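Local coordinates for protein Lem22 (Legionella pneumophila subsp. pneumophila ATCC 43290, PDB 5WD9) that is a Legionella effector of unestablished function, a small all-helical protein that probably acts in the host cell by binding other proteins, at residues A[10-15]-A[65-70]; A[30-35]-A[79-84]. All coordinates share one frame; numbering follows the deposited sequence.

Contact 1: A[10-15]-A[65-70]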
loop_
_atom_site.group_PDB
_atom_site.type_symbol
_atom_site.label_atom_id
_atom_site.label_comp_id
_atom_site.label_asym_id
_atom_site.label_seq_id
_atom_site.Cartn_x
_atom_site.Cartn_y
_atom_site.Cartn_z
ATOM N N ARG A 10 -6.374 0.904 9.358
ATOM C CA ARG A 10 -5.511 -0.267 9.321
ATOM C C ARG A 10 -4.730 -0.335 8.023
ATOM O O ARG A 10 -3.539 -0.654 8.038
ATOM C CB ARG A 10 -6.328 -1.547 9.506
ATOM C CG ARG A 10 -6.661 -1.861 10.963
ATOM C CD ARG A 10 -7.473 -3.171 11.127
ATOM N NE ARG A 10 -7.014 -4.220 10.224
ATOM C CZ ARG A 10 -7.788 -5.181 9.734
ATOM N NH1 ARG A 10 -9.074 -5.257 10.056
ATOM N NH2 ARG A 10 -7.277 -6.055 8.894
ATOM N N LEU A 11 -5.374 -0.040 6.888
ATOM C CA LEU A 11 -4.700 -0.160 5.602
ATOM C C LEU A 11 -3.565 0.847 5.499
ATOM O O LEU A 11 -2.458 0.506 5.057
ATOM C CB LEU A 11 -5.682 0.033 4.447
ATOM C CG LEU A 11 -5.006 0.089 3.070
ATOM C CD1 LEU A 11 -4.355 -1.227 2.713
ATOM C CD2 LEU A 11 -6.001 0.518 2.008
ATOM N N LYS A 12 -3.829 2.097 5.882
ATOM C CA LYS A 12 -2.798 3.117 5.807
ATOM C C LYS A 12 -1.571 2.678 6.585
ATOM O O LYS A 12 -0.439 2.716 6.083
ATOM C CB LYS A 12 -3.355 4.435 6.353
ATOM C CG LYS A 12 -2.450 5.640 6.162
ATOM C CD LYS A 12 -1.471 5.831 7.303
ATOM C CE LYS A 12 -0.759 7.178 7.176
ATOM N NZ LYS A 12 0.323 7.339 8.177
ATOM N N GLU A 13 -1.784 2.236 7.815
ATOM C CA GLU A 13 -0.650 1.895 8.653
ATOM C C GLU A 13 -0.005 0.590 8.219
ATOM O O GLU A 13 1.215 0.452 8.330
ATOM C CB GLU A 13 -1.064 1.895 10.112
ATOM C CG GLU A 13 -1.506 3.276 10.533
ATOM C CD GLU A 13 -1.741 3.400 12.008
ATOM O OE1 GLU A 13 -1.381 2.469 12.760
ATOM O OE2 GLU A 13 -2.280 4.453 12.404
ATOM N N TYR A 14 -0.796 -0.349 7.692
ATOM C CA TYR A 14 -0.240 -1.581 7.138
ATOM C C TYR A 14 0.703 -1.269 5.982
ATOM O O TYR A 14 1.827 -1.769 5.930
ATOM C CB TYR A 14 -1.392 -2.476 6.675
ATOM C CG TYR A 14 -0.954 -3.788 6.073
ATOM C CD1 TYR A 14 -0.923 -4.935 6.840
ATOM C CD2 TYR A 14 -0.589 -3.890 4.735
ATOM C CE1 TYR A 14 -0.534 -6.141 6.295
ATOM C CE2 TYR A 14 -0.195 -5.095 4.194
ATOM C CZ TYR A 14 -0.180 -6.203 4.976
ATOM O OH TYR A 14 0.227 -7.413 4.432
ATOM N N MET A 15 0.258 -0.427 5.055
ATOM C CA MET A 15 1.092 -0.088 3.906
ATOM C C MET A 15 2.350 0.643 4.335
ATOM O O MET A 15 3.441 0.358 3.833
ATOM C CB MET A 15 0.307 0.763 2.914
ATOM C CG MET A 15 -0.810 0.013 2.205
ATOM S SD MET A 15 -1.705 1.071 1.046
ATOM C CE MET A 15 -0.556 1.075 -0.338
ATOM N N ILE A 65 -6.470 10.108 0.983
ATOM C CA ILE A 65 -5.348 10.863 0.440
ATOM C C ILE A 65 -4.017 10.313 0.958
ATOM O O ILE A 65 -3.055 10.134 0.190
ATOM C CB ILE A 65 -5.531 12.357 0.756
ATOM C CG1 ILE A 65 -6.718 12.911 -0.033
ATOM C CG2 ILE A 65 -4.251 13.116 0.465
ATOM C CD1 ILE A 65 -7.272 14.227 0.506
ATOM N N GLU A 66 -3.945 10.006 2.258
ATOM C CA GLU A 66 -2.729 9.414 2.816
ATOM C C GLU A 66 -2.406 8.082 2.153
ATOM O O GLU A 66 -1.241 7.800 1.824
ATOM C CB GLU A 66 -2.886 9.229 4.327
ATOM C CG GLU A 66 -2.949 10.544 5.106
ATOM C CD GLU A 66 -3.301 10.351 6.576
ATOM O OE1 GLU A 66 -3.590 9.215 6.997
ATOM O OE2 GLU A 66 -3.296 11.355 7.329
ATOM N N ILE A 67 -3.429 7.263 1.919
ATOM C CA ILE A 67 -3.233 5.959 1.302
ATOM C C ILE A 67 -2.774 6.124 -0.132
ATOM O O ILE A 67 -1.916 5.377 -0.609
ATOM C CB ILE A 67 -4.537 5.150 1.385
ATOM C CG1 ILE A 67 -4.755 4.694 2.826
ATOM C CG2 ILE A 67 -4.488 3.933 0.455
ATOM C CD1 ILE A 67 -6.166 4.327 3.124
ATOM N N ARG A 68 -3.309 7.116 -0.844
ATOM C CA ARG A 68 -2.923 7.286 -2.235
ATOM C C ARG A 68 -1.435 7.592 -2.346
ATOM O O ARG A 68 -0.753 7.088 -3.246
ATOM C CB ARG A 68 -3.771 8.392 -2.857
ATOM C CG ARG A 68 -3.323 8.775 -4.245
ATOM C CD ARG A 68 -3.670 7.746 -5.278
ATOM N NE ARG A 68 -3.155 8.157 -6.584
ATOM C CZ ARG A 68 -3.355 7.492 -7.715
ATOM N NH1 ARG A 68 -4.051 6.369 -7.705
ATOM N NH2 ARG A 68 -2.848 7.951 -8.854
ATOM N N SER A 69 -0.916 8.422 -1.448
ATOM C CA SER A 69 0.510 8.722 -1.479
ATOM C C SER A 69 1.332 7.459 -1.265
ATOM O O SER A 69 2.344 7.244 -1.947
ATOM C CB SER A 69 0.829 9.746 -0.396
ATOM O OG SER A 69 2.221 10.014 -0.350
ATOM N N LEU A 70 0.924 6.620 -0.312
ATOM C CA LEU A 70 1.633 5.368 -0.077
ATOM C C LEU A 70 1.512 4.437 -1.274
ATOM O O LEU A 70 2.465 3.727 -1.616
ATOM C CB LEU A 70 1.083 4.701 1.174
ATOM C CG LEU A 70 1.369 5.479 2.452
ATOM C CD1 LEU A 70 0.481 4.970 3.573
ATOM C CD2 LEU A 70 2.842 5.363 2.828
#
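The first and third helices of a small three-helix bundle meet here, residues 10-15 of helix 4-24 against residues 65-70 of helix 58-87. The two segments run in the same general direction. Their axes cross at 27° and come within 9.5 Å. The backbones are closest at Lys12 and Ile67, whose CA atoms lie 5.3 Å apart. The small separation fits the side-chain packing: Ile67 lies against the aliphatic root of Lys12, with CG1 3.8 Å from Lys12 CB. Ile67 has CG1 anti to its carbonyl carbon, which leaves CG2 anti to the backbone N. CG2 lies against both the sulfur of Met15 and Leu11 CD2, and CD1 meets the same Leu11 methyl at 4.0 Å. Both Leu11 and Met15 cross Ile67 at about a right angle. In the up-down-up bundle the middle helix in the sequence, 28-52, borders the Leu11 and Ile67 side: His42 touches Ile67 and Glu41 touches Leu11. Further along, Met15 bends at its last torsion (chi3 79°). The turn lays CE beside the backbone carbonyl carbon of Leu70, 4.1 Å away. Leu70 itself sends CD1 back to the first helix, 3.5 Å from the carbonyl oxygen of Lys12, and also touches Lys12 CG. The other border of the contact is polar. Lys12 bends at chi2 (-88°), so that its chain passes obliquely across Glu66, which is extended beyond CG. Glu66 OE1 lies 3.5 Å from Lys12 CE, but 4.5 Å from NZ, too far for a salt bridge. The ammonium instead pairs with Glu16, one turn further along its own helix. The carboxylate of Glu66 may still add to the negative field around it.

Contact 2: A[30-35]-A[79-84]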
loop_
_atom_site.group_PDB
_atom_site.type_symbol
_atom_site.label_atom_id
_atom_site.label_comp_id
_atom_site.label_asym_id
_atom_site.label_seq_id
_atom_site.Cartn_x
_atom_site.Cartn_y
_atom_site.Cartn_z
ATOM N N ALA A 30 13.207 -10.269 -0.325
ATOM C CA ALA A 30 12.519 -9.843 0.884
ATOM C C ALA A 30 11.834 -8.504 0.669
ATOM O O ALA A 30 10.715 -8.282 1.142
ATOM C CB ALA A 30 13.514 -9.756 2.041
ATOM N N GLN A 31 12.498 -7.596 -0.048
ATOM C CA GLN A 31 11.886 -6.317 -0.361
ATOM C C GLN A 31 10.612 -6.521 -1.155
ATOM O O GLN A 31 9.581 -5.911 -0.860
ATOM C CB GLN A 31 12.874 -5.485 -1.173
ATOM C CG GLN A 31 12.359 -4.112 -1.500
ATOM C CD GLN A 31 13.306 -3.315 -2.362
ATOM O OE1 GLN A 31 14.393 -3.781 -2.714
ATOM N NE2 GLN A 31 12.896 -2.098 -2.715
ATOM N N LEU A 32 10.664 -7.408 -2.153
ATOM C CA LEU A 32 9.498 -7.649 -2.987
ATOM C C LEU A 32 8.342 -8.203 -2.179
ATOM O O LEU A 32 7.194 -7.812 -2.400
ATOM C CB LEU A 32 9.836 -8.588 -4.142
ATOM C CG LEU A 32 8.674 -8.761 -5.133
ATOM C CD1 LEU A 32 8.232 -7.430 -5.740
ATOM C CD2 LEU A 32 9.035 -9.770 -6.219
ATOM N N LYS A 33 8.616 -9.092 -1.223
ATOM C CA LYS A 33 7.525 -9.661 -0.450
ATOM C C LYS A 33 6.796 -8.579 0.338
ATOM O O LYS A 33 5.564 -8.562 0.375
ATOM C CB LYS A 33 8.046 -10.752 0.481
ATOM C CG LYS A 33 6.933 -11.454 1.239
ATOM C CD LYS A 33 6.273 -12.533 0.379
ATOM C CE LYS A 33 4.752 -12.366 0.325
ATOM N NZ LYS A 33 4.326 -11.101 -0.346
ATOM N N PHE A 34 7.530 -7.654 0.960
ATOM C CA PHE A 34 6.879 -6.581 1.711
ATOM C C PHE A 34 6.089 -5.664 0.785
ATOM O O PHE A 34 4.962 -5.258 1.109
ATOM C CB PHE A 34 7.921 -5.772 2.486
ATOM C CG PHE A 34 8.510 -6.502 3.654
ATOM C CD1 PHE A 34 7.697 -6.958 4.687
ATOM C CD2 PHE A 34 9.876 -6.737 3.727
ATOM C CE1 PHE A 34 8.230 -7.632 5.766
ATOM C CE2 PHE A 34 10.414 -7.408 4.809
ATOM C CZ PHE A 34 9.589 -7.849 5.828
ATOM N N LEU A 35 6.668 -5.315 -0.366
ATOM C CA LEU A 35 5.971 -4.443 -1.304
ATOM C C LEU A 35 4.732 -5.118 -1.868
ATOM O O LEU A 35 3.686 -4.474 -2.028
ATOM C CB LEU A 35 6.929 -4.012 -2.416
ATOM C CG LEU A 35 8.073 -3.120 -1.920
ATOM C CD1 LEU A 35 9.091 -2.932 -3.036
ATOM C CD2 LEU A 35 7.550 -1.777 -1.447
ATOM N N ASP A 79 8.158 -1.477 -8.781
ATOM C CA ASP A 79 8.660 -1.559 -10.140
ATOM C C ASP A 79 10.178 -1.644 -10.144
ATOM O O ASP A 79 10.762 -2.462 -10.860
ATOM C CB ASP A 79 8.186 -0.329 -10.902
ATOM C CG ASP A 79 8.559 -0.363 -12.343
ATOM O OD1 ASP A 79 8.020 -1.239 -13.053
ATOM O OD2 ASP A 79 9.342 0.506 -12.770
ATOM N N LYS A 80 10.837 -0.805 -9.345
ATOM C CA LYS A 80 12.294 -0.847 -9.287
ATOM C C LYS A 80 12.782 -2.194 -8.772
ATOM O O LYS A 80 13.736 -2.772 -9.311
ATOM C CB LYS A 80 12.809 0.283 -8.393
ATOM C CG LYS A 80 12.485 1.677 -8.902
ATOM C CD LYS A 80 13.427 2.095 -10.005
ATOM C CE LYS A 80 12.765 3.072 -10.957
ATOM N NZ LYS A 80 13.621 3.306 -12.149
ATOM N N CYS A 81 12.142 -2.716 -7.726
ATOM C CA CYS A 81 12.527 -4.009 -7.187
ATOM C C CYS A 81 12.385 -5.115 -8.227
ATOM O O CYS A 81 13.314 -5.896 -8.449
ATOM C CB CYS A 81 11.652 -4.295 -5.978
ATOM S SG CYS A 81 12.113 -5.779 -5.111
ATOM N N ARG A 82 11.224 -5.196 -8.878
ATOM C CA ARG A 82 11.007 -6.249 -9.869
ATOM C C ARG A 82 11.959 -6.103 -11.050
ATOM O O ARG A 82 12.445 -7.107 -11.592
ATOM C CB ARG A 82 9.555 -6.214 -10.345
ATOM C CG ARG A 82 8.553 -6.788 -9.374
ATOM C CD ARG A 82 7.248 -7.115 -10.082
ATOM N NE ARG A 82 6.308 -7.819 -9.212
ATOM C CZ ARG A 82 6.328 -9.130 -8.986
ATOM N NH1 ARG A 82 7.245 -9.897 -9.563
ATOM N NH2 ARG A 82 5.430 -9.678 -8.175
ATOM N N ASP A 83 12.239 -4.864 -11.465
ATOM C CA ASP A 83 13.198 -4.637 -12.547
ATOM C C ASP A 83 14.561 -5.193 -12.180
ATOM O O ASP A 83 15.225 -5.831 -13.005
ATOM C CB ASP A 83 13.354 -3.142 -12.822
ATOM C CG ASP A 83 12.210 -2.552 -13.606
ATOM O OD1 ASP A 83 11.360 -3.300 -14.124
ATOM O OD2 ASP A 83 12.167 -1.312 -13.676
ATOM N N GLN A 84 15.000 -4.945 -10.945
ATOM C CA GLN A 84 16.303 -5.419 -10.495
ATOM C C GLN A 84 16.324 -6.935 -10.396
ATOM O O GLN A 84 17.322 -7.567 -10.750
ATOM C CB GLN A 84 16.613 -4.801 -9.135
ATOM C CG GLN A 84 17.024 -3.351 -9.185
ATOM C CD GLN A 84 17.779 -2.938 -7.945
ATOM O OE1 GLN A 84 17.199 -2.828 -6.865
ATOM N NE2 GLN A 84 19.083 -2.725 -8.086
HETATM O O HOH W 1 15.006 -2.293 -5.056
#
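Helix segments 30-35 and 79-84 run roughly antiparallel, with 144° between their directions and 9.6 Å between their axes at closest approach. They join the second and third helices of the three-helix bundle near the end where helix 58-87 finishes. Cys81 is at the centre. Its SG stands anti to the backbone N (chi1 -174°) and points into the 30-35 helix, between Gln31 and Leu32. There the sulfur is 3.7 Å from Leu32 CB and equally near the backbone N of Leu32. One turn after Gln31, Leu35 adds a smaller contact, its CD1 4.1 Å from Cys81 CB. Behind this layer, Ala22 of helix 4-24 touches both Gln31 and Leu35, so all three helices take part. Gln31 is fully extended and carries its amide past the cysteine, with OE1 3.9 Å from SG. Beyond it a water bridges the helices. This water donates to Gln31 OE1 at 2.8 Å and to Gln84 OE1 at 2.9 Å, thereby linking two side-chain carbonyls that could not bond each other directly. On the other flank Leu32 crosses Arg82 at about a right angle. The Arg82 chain is extended from CG to NE, and its guanidinium forms a salt bridge through NH2 to Glu36, a turn beyond Leu32. This pairing probably limits rotation of the flat group against the leucine. The methyl Leu32 CD1 rests on the chain at Arg82 CG, 3.7 Å away, while CD2 sits over one guanidinium face, 3.7 Å above its plane and offset toward the rim.

The two contacts lie at different levels along one three-helix bundle. Their centres are 18 Å apart and their nearest atoms about 6 Å, without touching. Helix 58-87 serves both. Its earlier part, 65-70, meets helix 4-24 in contact 1, and its later part, 79-84, meets helix 28-52 in contact 2. Along the chain the segments alternate: 10-15, 30-35, 65-70, 79-84. The last helix thus packs on both preceding ones, running with the first and against the second. Contact 1 lies nearer the centre of the molecule, its own centre about 6 Å from it, and that of contact 2 about 13 Å. Together they tie the C-terminal helix into the fold of this single-chain effector.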